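Local coordinates for putative chromatin binding protein (Chaetomium thermophilum, PDB 6QP0) that probably acts as a tRNA-dependent ATPase needed for tRNA modification by Elongator, this chain being its nucleotide-binding P-loop part, at residues 10-15 / 167-172; 163-168 / 206-211; 18-23 / 197-202. One frame throughout, in Å; residues are numbered along the deposited sequence.

How the interactions relate
All three contacts gather round one ADP on a P-loop NTPase fold with a parallel five-stranded sheet. Along the chain, 10-15 follows strand 4-9 and leads into helix 15-31, which holds 18-23; then come 163-168 and 167-172 on helix 162-174, the loop 197-202, and 206-211 on helix 205-213. Interactions 1 and 2 have centres about 6 Å apart, share Glu-167 and Val-168, and meet where Trp-208 NE1 probably bonds Ser-12 OG. Interaction 3 is centred about 11 Å from interaction 1 and about 16 Å from interaction 2. The P-loop, helix 15-31, helix 162-174 and loop 197-202 all supply residues to the ADP site, while helix 205-213 packs on the P-loop through Trp-208.

Interaction 1: residues 10-15 / 167-172; sequences LPSSGK and EVNERR. With ADP (adenosine-5'-diphosphate), chain B; AF3 (aluminum fluoride), chain C.
Two donors of 10-15 grip F3 of the aluminum fluoride: Ser-12 N, at 3.1 Å and almost in line (170° at the hydrogen), and Lys-15 NZ, at 3.0 Å. That ammonium also bonds ADP O3B, with NZ to O3B at 2.5 Å, and so joins the beta-phosphate to the fluoride. The lysine chain gets there by bending at chi3 (-100°) and again at chi4, which curls it round O3B. Weaker bonds from Lys-15 N and Gly-14 N add to the hold on this oxygen. This is the Walker A P-loop between strand 4-9 and helix 15-31, wrapping the beta-phosphate in backbone amides. Gly-14 sits at the N-cap position of helix 15-31 with a positive phi (102°); any CB would jam against the carbonyl oxygen before it and run into the adenine. A type II turn from Leu-10 to Ser-13 shapes the start of the loop, tied by Ser-13 OG to Leu-10 O at 2.6 Å.

From helix 162-174, Arg-172 approaches the nucleotide with its chain extended from CG to NE. Its NH2 meets ADP O1A in the guanidinium plane at 2.8 Å, NH1 adds a weak bond to the same oxygen, and NH1 also lies 3.2 Å from F2. One arginine therefore spans the alpha-phosphate and the fluoride group, binding ADP and lining the fluoride pocket. Val-168 CG1 sits over a face of this guanidinium, toward its rim, and packs against Ser-12 CB at 3.7 Å and against ADP C4' at 3.5 Å. Ser-12 OG and Asn-169 OD1 are neighbours without bonding: the hydroxyl pairs with Trp-208 NE1, while the amide oxygen accepts from Tyr-203 N.

Interaction 2: residues 163-168 / 206-211; sequences EKAREV and SNWENL. With ADP (adenosine-5'-diphosphate), chain B.
Trp-208 pushes the six-membered end of its indole against the backbone of helix 162-174, with CZ2 3.3 Å from Arg-166 N and CH2 3.4 Å from Arg-166 CB. Ala-165 CB lies at the rim of the ring, in its plane, 3.8 Å from CZ2. The arginine chain then runs on past the indole, and a bend at chi3 (-76°) turns its guanidinium to Glu-209. There the grip is side-on and two-pronged: Arg-166 NE reaches Glu-209 OE1 at 2.9 Å in a practically straight bond (176°), and NH2 reaches OE2 at 3.3 Å. Both oxygens use their syn lone pairs, and the two flat groups are nearly coplanar. Trp-208 CZ3 comes over one guanidinium face, but the planes are 61° apart, too steep for a stack.

These residues join two nearly antiparallel helices, 162-174 and 205-213, whose local axes pass 11.5 Å apart, a gap that the tryptophan bridges. With Arg-166 cut back to an alanine, the Glu-209 carboxylate would probably be left without its cationic mate, and the indole would lose the cover of CG and the guanidinium.

Further out, Pro-11 O receives a weak bond from Trp-208 NE1, which together with that nitrogen's bond to Ser-12 fixes the rotation of the indole. The Tyr-203 ring makes a T-shaped (edge-to-face) contact with it.

Interaction 3: residues 18-23 / 197-202; sequences RARQLY and ESDEEP. With ADP (adenosine-5'-diphosphate), chain B.
The ionic link across this contact is one salt bridge, from Arg-20 NH2 to Asp-199 OD2 at 2.9 Å. The two side chains come from opposite directions, the arginine extended from CG to NE, and NH2 alone makes the bond. It is bent (132° at the hydrogen): NH2 meets OD2 on its anti side and out of the carboxylate plane, with the two flat groups 60° apart. Glu-200 OE2, at 4.5 Å from Arg-20 NH2, adds opposite charge nearby but is too far for an ion pair proper. The bridge ties helix 15-31, which follows the Walker A P-loop, to the loop 197-202, whose Asp-199 lines the ADP and aluminum fluoride pockets.

Among hydrogen bonds within the segments, Ser-198 OG accepts from Glu-200 N at 3.1 Å, an ST turn that shapes the loop round Asp-199. On the helix, Gln-21 OE1, lying in the guanidinium plane, accepts a weak bond from Arg-18 NH1.

Contacts with the nucleotide are looser. Adenine N6 sits over one face of the Arg-18 guanidinium, 3.9 Å from NH2. The Asp-199 side chain is also about 5 Å from the magnesium ion, which Thr-16 and Asp-130 bind.

Helix 15-31 packs Leu-22 on Phe-244 and Ile-247 of helix 237-250 and Tyr-23 on strand 72-77, an outermost strand of the sheet, while Pro-202 beds the loop on helix 162-174.

Interaction 1: residues 10-15 / 167-172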
loop_
_atom_site.group_PDB
_atom_site.type_symbol
_atom_site.label_atom_id
_atom_site.label_comp_id
_atom_site.label_asym_id
_atom_site.label_seq_id
_atom_site.Cartn_x
_atom_site.Cartn_y
_atom_site.Cartn_z
ATOM N N LEU A 10 -2.185 -1.335 -8.508
ATOM C CA LEU A 10 -2.032 -0.372 -9.584
ATOM C C LEU A 10 -2.573 0.982 -9.152
ATOM O O LEU A 10 -3.275 1.103 -8.146
ATOM C CB LEU A 10 -2.758 -0.869 -10.829
ATOM C CG LEU A 10 -2.172 -2.104 -11.511
ATOM C CD1 LEU A 10 -3.034 -2.499 -12.696
ATOM C CD2 LEU A 10 -0.741 -1.849 -11.949
ATOM N N PRO A 11 -2.255 2.035 -9.900
ATOM C CA PRO A 11 -2.891 3.332 -9.646
ATOM C C PRO A 11 -4.404 3.226 -9.772
ATOM O O PRO A 11 -4.926 2.673 -10.742
ATOM C CB PRO A 11 -2.291 4.240 -10.727
ATOM C CG PRO A 11 -1.016 3.571 -11.123
ATOM C CD PRO A 11 -1.256 2.104 -10.981
ATOM N N SER A 12 -5.109 3.762 -8.776
ATOM C CA SER A 12 -6.571 3.780 -8.772
ATOM C C SER A 12 -7.142 2.364 -8.839
ATOM O O SER A 12 -8.141 2.106 -9.514
ATOM C CB SER A 12 -7.114 4.638 -9.920
ATOM O OG SER A 12 -6.067 5.296 -10.614
ATOM N N SER A 13 -6.510 1.442 -8.119
ATOM C CA SER A 13 -6.941 0.052 -8.080
ATOM C C SER A 13 -7.746 -0.285 -6.832
ATOM O O SER A 13 -8.192 -1.428 -6.690
ATOM C CB SER A 13 -5.726 -0.878 -8.173
ATOM O OG SER A 13 -4.835 -0.667 -7.090
ATOM N N GLY A 14 -7.942 0.671 -5.932
ATOM C CA GLY A 14 -8.705 0.442 -4.725
ATOM C C GLY A 14 -7.891 0.244 -3.466
ATOM O O GLY A 14 -8.429 -0.282 -2.485
ATOM N N LYS A 15 -6.619 0.646 -3.460
ATOM C CA LYS A 15 -5.791 0.495 -2.269
ATOM C C LYS A 15 -6.408 1.221 -1.080
ATOM O O LYS A 15 -6.642 0.626 -0.021
ATOM C CB LYS A 15 -4.380 1.020 -2.546
ATOM C CG LYS A 15 -3.591 0.199 -3.553
ATOM C CD LYS A 15 -2.228 0.819 -3.833
ATOM C CE LYS A 15 -2.226 1.615 -5.130
ATOM N NZ LYS A 15 -3.274 2.672 -5.157
ATOM N N GLU A 167 -10.569 3.257 -15.874
ATOM C CA GLU A 167 -11.823 4.000 -15.847
ATOM C C GLU A 167 -11.854 4.983 -14.684
ATOM O O GLU A 167 -12.256 6.140 -14.850
ATOM C CB GLU A 167 -13.005 3.036 -15.760
ATOM N N VAL A 168 -11.425 4.543 -13.499
ATOM C CA VAL A 168 -11.457 5.409 -12.325
ATOM C C VAL A 168 -10.649 6.678 -12.574
ATOM O O VAL A 168 -11.136 7.796 -12.362
ATOM C CB VAL A 168 -10.938 4.651 -11.089
ATOM C CG1 VAL A 168 -10.726 5.612 -9.925
ATOM C CG2 VAL A 168 -11.906 3.547 -10.705
ATOM N N ASN A 169 -9.399 6.525 -13.016
ATOM C CA ASN A 169 -8.544 7.689 -13.219
ATOM C C ASN A 169 -9.153 8.664 -14.218
ATOM O O ASN A 169 -8.909 9.873 -14.132
ATOM C CB ASN A 169 -7.157 7.247 -13.685
ATOM C CG ASN A 169 -6.119 8.341 -13.538
ATOM O OD1 ASN A 169 -5.595 8.572 -12.448
ATOM N ND2 ASN A 169 -5.814 9.019 -14.637
ATOM N N GLU A 170 -9.947 8.164 -15.168
ATOM C CA GLU A 170 -10.612 9.049 -16.119
ATOM C C GLU A 170 -11.710 9.856 -15.437
ATOM O O GLU A 170 -11.817 11.071 -15.638
ATOM C CB GLU A 170 -11.188 8.238 -17.280
ATOM C CG GLU A 170 -10.150 7.481 -18.089
ATOM C CD GLU A 170 -9.121 8.394 -18.726
ATOM O OE1 GLU A 170 -9.466 9.548 -19.056
ATOM O OE2 GLU A 170 -7.964 7.953 -18.890
ATOM N N ARG A 171 -12.543 9.196 -14.626
ATOM C CA ARG A 171 -13.600 9.912 -13.922
ATOM C C ARG A 171 -13.023 10.944 -12.963
ATOM O O ARG A 171 -13.617 12.010 -12.766
ATOM C CB ARG A 171 -14.493 8.930 -13.161
ATOM C CG ARG A 171 -14.959 7.733 -13.981
ATOM N NH1 ARG A 171 -16.320 3.496 -14.383
ATOM N NH2 ARG A 171 -17.185 5.378 -15.366
ATOM N N ARG A 172 -11.869 10.650 -12.358
ATOM C CA ARG A 172 -11.223 11.610 -11.472
ATOM C C ARG A 172 -10.521 12.713 -12.252
ATOM O O ARG A 172 -10.463 13.854 -11.780
ATOM C CB ARG A 172 -10.242 10.885 -10.550
ATOM C CG ARG A 172 -10.941 10.064 -9.478
ATOM C CD ARG A 172 -9.969 9.284 -8.613
ATOM N NE ARG A 172 -10.638 8.716 -7.446
ATOM C CZ ARG A 172 -10.057 7.909 -6.563
ATOM N NH1 ARG A 172 -8.787 7.561 -6.710
ATOM N NH2 ARG A 172 -10.752 7.449 -5.531
HETATM P PB ADP B . -6.413 4.175 -4.949
HETATM O O1B ADP B . -6.321 5.108 -3.761
HETATM O O2B ADP B . -5.721 4.790 -6.132
HETATM O O3B ADP B . -5.753 2.858 -4.622
HETATM P PA ADP B . -9.284 4.167 -4.348
HETATM O O1A ADP B . -9.326 5.619 -3.936
HETATM O O2A ADP B . -9.165 3.283 -3.126
HETATM O O3A ADP B . -7.998 3.921 -5.355
HETATM O "O5'" ADP B . -10.665 3.803 -5.195
HETATM C "C5'" ADP B . -10.775 4.299 -6.514
HETATM C "C4'" ADP B . -12.112 4.390 -6.898
HETATM O "O4'" ADP B . -12.644 3.025 -7.261
HETATM C "C3'" ADP B . -13.025 4.904 -5.685
HETATM O "O3'" ADP B . -14.122 5.787 -6.205
HETATM C "C2'" ADP B . -13.503 3.881 -5.176
HETATM O "O2'" ADP B . -14.882 4.156 -4.710
HETATM C "C1'" ADP B . -13.526 2.709 -6.354
HETATM N N9 ADP B . -13.166 1.463 -5.768
HETATM C C8 ADP B . -12.049 1.026 -5.190
HETATM N N7 ADP B . -12.271 -0.238 -4.812
HETATM C C5 ADP B . -13.527 -0.563 -5.165
HETATM C C6 ADP B . -14.254 -1.724 -5.013
HETATM N N6 ADP B . -14.336 -3.102 -4.540
HETATM N N1 ADP B . -15.498 -1.795 -5.453
HETATM C C2 ADP B . -16.064 -0.724 -6.056
HETATM N N3 ADP B . -15.357 0.422 -6.209
HETATM C C4 ADP B . -14.089 0.493 -5.760
HETATM AL AL AF3 C . -4.478 6.414 -5.334
HETATM F F1 AF3 C . -4.302 6.152 -3.653
HETATM F F2 AF3 C . -5.721 7.437 -5.906
HETATM F F3 AF3 C . -3.760 5.320 -6.430
#

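Interaction 2: residues 163-168 / 206-211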
loop_
_atom_site.group_PDB
_atom_site.type_symbol
_atom_site.label_atom_id
_atom_site.label_comp_id
_atom_site.label_asym_id
_atom_site.label_seq_id
_atom_site.Cartn_x
_atom_site.Cartn_y
_atom_site.Cartn_z
ATOM N N GLU A 163 -8.496 -2.328 -16.518
ATOM C CA GLU A 163 -9.557 -1.585 -17.189
ATOM C C GLU A 163 -10.403 -0.812 -16.185
ATOM O O GLU A 163 -10.658 0.383 -16.365
ATOM C CB GLU A 163 -10.427 -2.540 -18.006
ATOM N N LYS A 164 -10.858 -1.483 -15.123
ATOM C CA LYS A 164 -11.632 -0.790 -14.099
ATOM C C LYS A 164 -10.792 0.268 -13.395
ATOM O O LYS A 164 -11.326 1.292 -12.956
ATOM C CB LYS A 164 -12.186 -1.788 -13.082
ATOM C CG LYS A 164 -13.266 -2.703 -13.640
ATOM N N ALA A 165 -9.482 0.041 -13.279
ATOM C CA ALA A 165 -8.608 1.052 -12.696
ATOM C C ALA A 165 -8.441 2.238 -13.638
ATOM O O ALA A 165 -8.484 3.395 -13.202
ATOM C CB ALA A 165 -7.251 0.439 -12.356
ATOM N N ARG A 166 -8.255 1.972 -14.934
ATOM C CA ARG A 166 -8.131 3.063 -15.894
ATOM C C ARG A 166 -9.401 3.905 -15.926
ATOM O O ARG A 166 -9.336 5.137 -15.994
ATOM C CB ARG A 166 -7.817 2.518 -17.287
ATOM C CG ARG A 166 -7.467 3.607 -18.295
ATOM C CD ARG A 166 -7.192 3.051 -19.688
ATOM N NE ARG A 166 -5.875 2.425 -19.796
ATOM C CZ ARG A 166 -5.654 1.112 -19.804
ATOM N NH1 ARG A 166 -6.660 0.252 -19.713
ATOM N NH2 ARG A 166 -4.413 0.657 -19.909
ATOM N N GLU A 167 -10.569 3.257 -15.874
ATOM C CA GLU A 167 -11.823 4.000 -15.847
ATOM C C GLU A 167 -11.854 4.983 -14.684
ATOM O O GLU A 167 -12.256 6.140 -14.850
ATOM C CB GLU A 167 -13.005 3.036 -15.760
ATOM N N VAL A 168 -11.425 4.543 -13.499
ATOM C CA VAL A 168 -11.457 5.409 -12.325
ATOM C C VAL A 168 -10.649 6.678 -12.574
ATOM O O VAL A 168 -11.136 7.796 -12.362
ATOM C CB VAL A 168 -10.938 4.651 -11.089
ATOM C CG1 VAL A 168 -10.726 5.612 -9.925
ATOM C CG2 VAL A 168 -11.906 3.547 -10.705
ATOM N N SER A 206 -0.308 10.190 -18.689
ATOM C CA SER A 206 1.045 9.711 -18.958
ATOM C C SER A 206 1.623 8.996 -17.741
ATOM O O SER A 206 2.139 7.877 -17.850
ATOM C CB SER A 206 1.942 10.881 -19.370
ATOM O OG SER A 206 3.269 10.462 -19.646
ATOM N N ASN A 207 1.544 9.630 -16.568
ATOM C CA ASN A 207 2.066 9.013 -15.355
ATOM C C ASN A 207 1.319 7.728 -15.018
ATOM O O ASN A 207 1.910 6.776 -14.494
ATOM C CB ASN A 207 1.975 9.992 -14.183
ATOM C CG ASN A 207 2.586 9.433 -12.909
ATOM O OD1 ASN A 207 3.574 8.704 -12.952
ATOM N ND2 ASN A 207 1.992 9.769 -11.770
ATOM N N TRP A 208 0.012 7.688 -15.297
ATOM C CA TRP A 208 -0.797 6.526 -14.944
ATOM C C TRP A 208 -0.403 5.309 -15.773
ATOM O O TRP A 208 -0.162 4.226 -15.226
ATOM C CB TRP A 208 -2.281 6.854 -15.133
ATOM C CG TRP A 208 -3.216 5.859 -14.524
ATOM C CD1 TRP A 208 -3.835 5.955 -13.316
ATOM C CD2 TRP A 208 -3.645 4.620 -15.098
ATOM N NE1 TRP A 208 -4.623 4.851 -13.098
ATOM C CE2 TRP A 208 -4.521 4.016 -14.177
ATOM C CE3 TRP A 208 -3.371 3.963 -16.300
ATOM C CZ2 TRP A 208 -5.124 2.787 -14.418
ATOM C CZ3 TRP A 208 -3.971 2.745 -16.537
ATOM C CH2 TRP A 208 -4.837 2.169 -15.602
ATOM N N GLU A 209 -0.325 5.468 -17.098
ATOM C CA GLU A 209 -0.009 4.337 -17.963
ATOM C C GLU A 209 1.366 3.765 -17.640
ATOM O O GLU A 209 1.523 2.549 -17.471
ATOM C CB GLU A 209 -0.076 4.754 -19.435
ATOM C CG GLU A 209 -1.462 5.142 -19.930
ATOM C CD GLU A 209 -2.469 4.014 -19.809
ATOM O OE1 GLU A 209 -3.679 4.274 -19.989
ATOM O OE2 GLU A 209 -2.053 2.870 -19.536
ATOM N N ASN A 210 2.385 4.628 -17.560
ATOM C CA ASN A 210 3.737 4.147 -17.299
ATOM C C ASN A 210 3.836 3.455 -15.944
ATOM O O ASN A 210 4.641 2.530 -15.781
ATOM C CB ASN A 210 4.731 5.308 -17.380
ATOM C CG ASN A 210 4.675 6.033 -18.714
ATOM O OD1 ASN A 210 4.582 7.259 -18.768
ATOM N ND2 ASN A 210 4.722 5.272 -19.800
ATOM N N LEU A 211 3.029 3.877 -14.963
ATOM C CA LEU A 211 3.035 3.217 -13.661
ATOM C C LEU A 211 2.565 1.770 -13.778
ATOM O O LEU A 211 3.203 0.854 -13.247
ATOM C CB LEU A 211 2.155 3.982 -12.671
ATOM C CG LEU A 211 2.872 4.888 -11.672
ATOM C CD1 LEU A 211 1.859 5.660 -10.846
ATOM C CD2 LEU A 211 3.799 4.086 -10.767
HETATM P PB ADP B . -6.413 4.175 -4.949
HETATM O O1B ADP B . -6.321 5.108 -3.761
HETATM O O2B ADP B . -5.721 4.790 -6.132
HETATM O O3B ADP B . -5.753 2.858 -4.622
HETATM P PA ADP B . -9.284 4.167 -4.348
HETATM O O1A ADP B . -9.326 5.619 -3.936
HETATM O O2A ADP B . -9.165 3.283 -3.126
HETATM O O3A ADP B . -7.998 3.921 -5.355
HETATM O "O5'" ADP B . -10.665 3.803 -5.195
HETATM C "C5'" ADP B . -10.775 4.299 -6.514
HETATM C "C4'" ADP B . -12.112 4.390 -6.898
HETATM O "O4'" ADP B . -12.644 3.025 -7.261
HETATM C "C3'" ADP B . -13.025 4.904 -5.685
HETATM O "O3'" ADP B . -14.122 5.787 -6.205
HETATM C "C2'" ADP B . -13.503 3.881 -5.176
HETATM O "O2'" ADP B . -14.882 4.156 -4.710
HETATM C "C1'" ADP B . -13.526 2.709 -6.354
HETATM N N9 ADP B . -13.166 1.463 -5.768
HETATM C C8 ADP B . -12.049 1.026 -5.190
HETATM N N7 ADP B . -12.271 -0.238 -4.812
HETATM C C5 ADP B . -13.527 -0.563 -5.165
HETATM C C6 ADP B . -14.254 -1.724 -5.013
HETATM N N6 ADP B . -14.336 -3.102 -4.540
HETATM N N1 ADP B . -15.498 -1.795 -5.453
HETATM C C2 ADP B . -16.064 -0.724 -6.056
HETATM N N3 ADP B . -15.357 0.422 -6.209
HETATM C C4 ADP B . -14.089 0.493 -5.760
#

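Interaction 3: residues 18-23 / 197-202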
loop_
_atom_site.group_PDB
_atom_site.type_symbol
_atom_site.label_atom_id
_atom_site.label_comp_id
_atom_site.label_asym_id
_atom_site.label_seq_id
_atom_site.Cartn_x
_atom_site.Cartn_y
_atom_site.Cartn_z
ATOM N N ARG A 18 -9.718 -0.409 0.181
ATOM C CA ARG A 18 -9.482 -1.623 0.954
ATOM C C ARG A 18 -8.716 -1.334 2.240
ATOM O O ARG A 18 -8.959 -1.985 3.263
ATOM C CB ARG A 18 -8.723 -2.645 0.109
ATOM C CG ARG A 18 -9.591 -3.754 -0.481
ATOM C CD ARG A 18 -10.658 -3.217 -1.424
ATOM N NE ARG A 18 -11.237 -4.280 -2.244
ATOM C CZ ARG A 18 -12.187 -5.117 -1.835
ATOM N NH1 ARG A 18 -12.679 -5.031 -0.606
ATOM N NH2 ARG A 18 -12.643 -6.050 -2.659
ATOM N N ALA A 19 -7.791 -0.370 2.214
ATOM C CA ALA A 19 -7.020 -0.052 3.412
ATOM C C ALA A 19 -7.921 0.464 4.528
ATOM O O ALA A 19 -7.726 0.126 5.701
ATOM C CB ALA A 19 -5.935 0.972 3.082
ATOM N N ARG A 20 -8.910 1.292 4.184
ATOM C CA ARG A 20 -9.871 1.750 5.181
ATOM C C ARG A 20 -10.608 0.572 5.802
ATOM O O ARG A 20 -10.712 0.464 7.029
ATOM C CB ARG A 20 -10.859 2.727 4.545
ATOM C CG ARG A 20 -10.243 4.055 4.136
ATOM C CD ARG A 20 -11.144 4.806 3.168
ATOM N NE ARG A 20 -10.590 6.104 2.797
ATOM C CZ ARG A 20 -11.014 6.833 1.769
ATOM N NH1 ARG A 20 -11.995 6.391 0.994
ATOM N NH2 ARG A 20 -10.449 8.005 1.511
ATOM N N GLN A 21 -11.129 -0.327 4.960
ATOM C CA GLN A 21 -11.815 -1.513 5.461
ATOM C C GLN A 21 -10.917 -2.314 6.394
ATOM O O GLN A 21 -11.357 -2.755 7.465
ATOM C CB GLN A 21 -12.270 -2.379 4.285
ATOM C CG GLN A 21 -13.194 -1.668 3.307
ATOM C CD GLN A 21 -13.514 -2.510 2.085
ATOM O OE1 GLN A 21 -13.332 -3.729 2.089
ATOM N NE2 GLN A 21 -13.990 -1.861 1.029
ATOM N N LEU A 22 -9.657 -2.510 6.007
ATOM C CA LEU A 22 -8.724 -3.229 6.866
ATOM C C LEU A 22 -8.565 -2.527 8.207
ATOM O O LEU A 22 -8.562 -3.178 9.260
ATOM C CB LEU A 22 -7.372 -3.362 6.168
ATOM C CG LEU A 22 -6.321 -4.210 6.884
ATOM C CD1 LEU A 22 -6.727 -5.673 6.908
ATOM C CD2 LEU A 22 -4.963 -4.042 6.221
ATOM N N TYR A 23 -8.427 -1.198 8.192
ATOM C CA TYR A 23 -8.317 -0.442 9.434
ATOM C C TYR A 23 -9.529 -0.684 10.324
ATOM O O TYR A 23 -9.390 -1.075 11.489
ATOM C CB TYR A 23 -8.167 1.050 9.122
ATOM C CG TYR A 23 -7.963 1.933 10.337
ATOM C CD1 TYR A 23 -9.032 2.297 11.148
ATOM C CD2 TYR A 23 -6.702 2.418 10.659
ATOM C CE1 TYR A 23 -8.847 3.107 12.253
ATOM C CE2 TYR A 23 -6.509 3.230 11.761
ATOM C CZ TYR A 23 -7.582 3.572 12.553
ATOM O OH TYR A 23 -7.387 4.378 13.651
ATOM N N GLU A 197 -3.163 16.820 -1.488
ATOM C CA GLU A 197 -2.863 15.691 -0.614
ATOM C C GLU A 197 -4.104 14.813 -0.448
ATOM O O GLU A 197 -4.452 14.405 0.674
ATOM C CB GLU A 197 -2.359 16.197 0.744
ATOM C CG GLU A 197 -3.379 16.998 1.543
ATOM C CD GLU A 197 -2.817 17.517 2.859
ATOM O OE1 GLU A 197 -2.626 16.705 3.789
ATOM O OE2 GLU A 197 -2.561 18.737 2.961
ATOM N N SER A 198 -4.755 14.502 -1.555
ATOM C CA SER A 198 -6.077 13.897 -1.547
ATOM C C SER A 198 -6.012 12.410 -1.874
ATOM O O SER A 198 -5.052 11.914 -2.470
ATOM C CB SER A 198 -6.988 14.609 -2.554
ATOM O OG SER A 198 -8.283 14.033 -2.572
ATOM N N ASP A 199 -7.062 11.699 -1.463
ATOM C CA ASP A 199 -7.251 10.297 -1.805
ATOM C C ASP A 199 -7.974 10.108 -3.133
ATOM O O ASP A 199 -8.138 8.966 -3.575
ATOM C CB ASP A 199 -8.036 9.583 -0.698
ATOM C CG ASP A 199 -7.187 9.282 0.521
ATOM O OD1 ASP A 199 -5.949 9.200 0.379
ATOM O OD2 ASP A 199 -7.760 9.113 1.619
ATOM N N GLU A 200 -8.417 11.196 -3.774
ATOM C CA GLU A 200 -9.111 11.120 -5.056
ATOM C C GLU A 200 -8.529 12.093 -6.080
ATOM O O GLU A 200 -9.215 12.467 -7.036
ATOM C CB GLU A 200 -10.614 11.369 -4.879
ATOM C CG GLU A 200 -11.003 12.098 -3.595
ATOM C CD GLU A 200 -11.182 11.162 -2.410
ATOM O OE1 GLU A 200 -11.667 10.027 -2.610
ATOM O OE2 GLU A 200 -10.837 11.564 -1.278
ATOM N N GLU A 201 -7.277 12.508 -5.905
ATOM C CA GLU A 201 -6.601 13.316 -6.919
ATOM C C GLU A 201 -6.144 12.412 -8.059
ATOM O O GLU A 201 -5.464 11.411 -7.810
ATOM C CB GLU A 201 -5.404 14.047 -6.315
ATOM C CG GLU A 201 -5.483 15.567 -6.380
ATOM C CD GLU A 201 -5.231 16.112 -7.773
ATOM O OE1 GLU A 201 -6.082 16.873 -8.280
ATOM O OE2 GLU A 201 -4.182 15.778 -8.363
ATOM N N PRO A 202 -6.493 12.717 -9.304
ATOM C CA PRO A 202 -6.126 11.827 -10.408
ATOM C C PRO A 202 -4.656 11.946 -10.779
ATOM O O PRO A 202 -3.973 12.920 -10.456
ATOM C CB PRO A 202 -7.019 12.306 -11.558
ATOM C CG PRO A 202 -7.196 13.759 -11.287
ATOM C CD PRO A 202 -7.251 13.892 -9.779
HETATM P PB ADP B . -6.413 4.175 -4.949
HETATM O O1B ADP B . -6.321 5.108 -3.761
HETATM O O2B ADP B . -5.721 4.790 -6.132
HETATM O O3B ADP B . -5.753 2.858 -4.622
HETATM P PA ADP B . -9.284 4.167 -4.348
HETATM O O1A ADP B . -9.326 5.619 -3.936
HETATM O O2A ADP B . -9.165 3.283 -3.126
HETATM O O3A ADP B . -7.998 3.921 -5.355
HETATM O "O5'" ADP B . -10.665 3.803 -5.195
HETATM C "C5'" ADP B . -10.775 4.299 -6.514
HETATM C "C4'" ADP B . -12.112 4.390 -6.898
HETATM O "O4'" ADP B . -12.644 3.025 -7.261
HETATM C "C3'" ADP B . -13.025 4.904 -5.685
HETATM O "O3'" ADP B . -14.122 5.787 -6.205
HETATM C "C2'" ADP B . -13.503 3.881 -5.176
HETATM O "O2'" ADP B . -14.882 4.156 -4.710
HETATM C "C1'" ADP B . -13.526 2.709 -6.354
HETATM N N9 ADP B . -13.166 1.463 -5.768
HETATM C C8 ADP B . -12.049 1.026 -5.190
HETATM N N7 ADP B . -12.271 -0.238 -4.812
HETATM C C5 ADP B . -13.527 -0.563 -5.165
HETATM C C6 ADP B . -14.254 -1.724 -5.013
HETATM N N6 ADP B . -14.336 -3.102 -4.540
HETATM N N1 ADP B . -15.498 -1.795 -5.453
HETATM C C2 ADP B . -16.064 -0.724 -6.056
HETATM N N3 ADP B . -15.357 0.422 -6.209
HETATM C C4 ADP B . -14.089 0.493 -5.760
#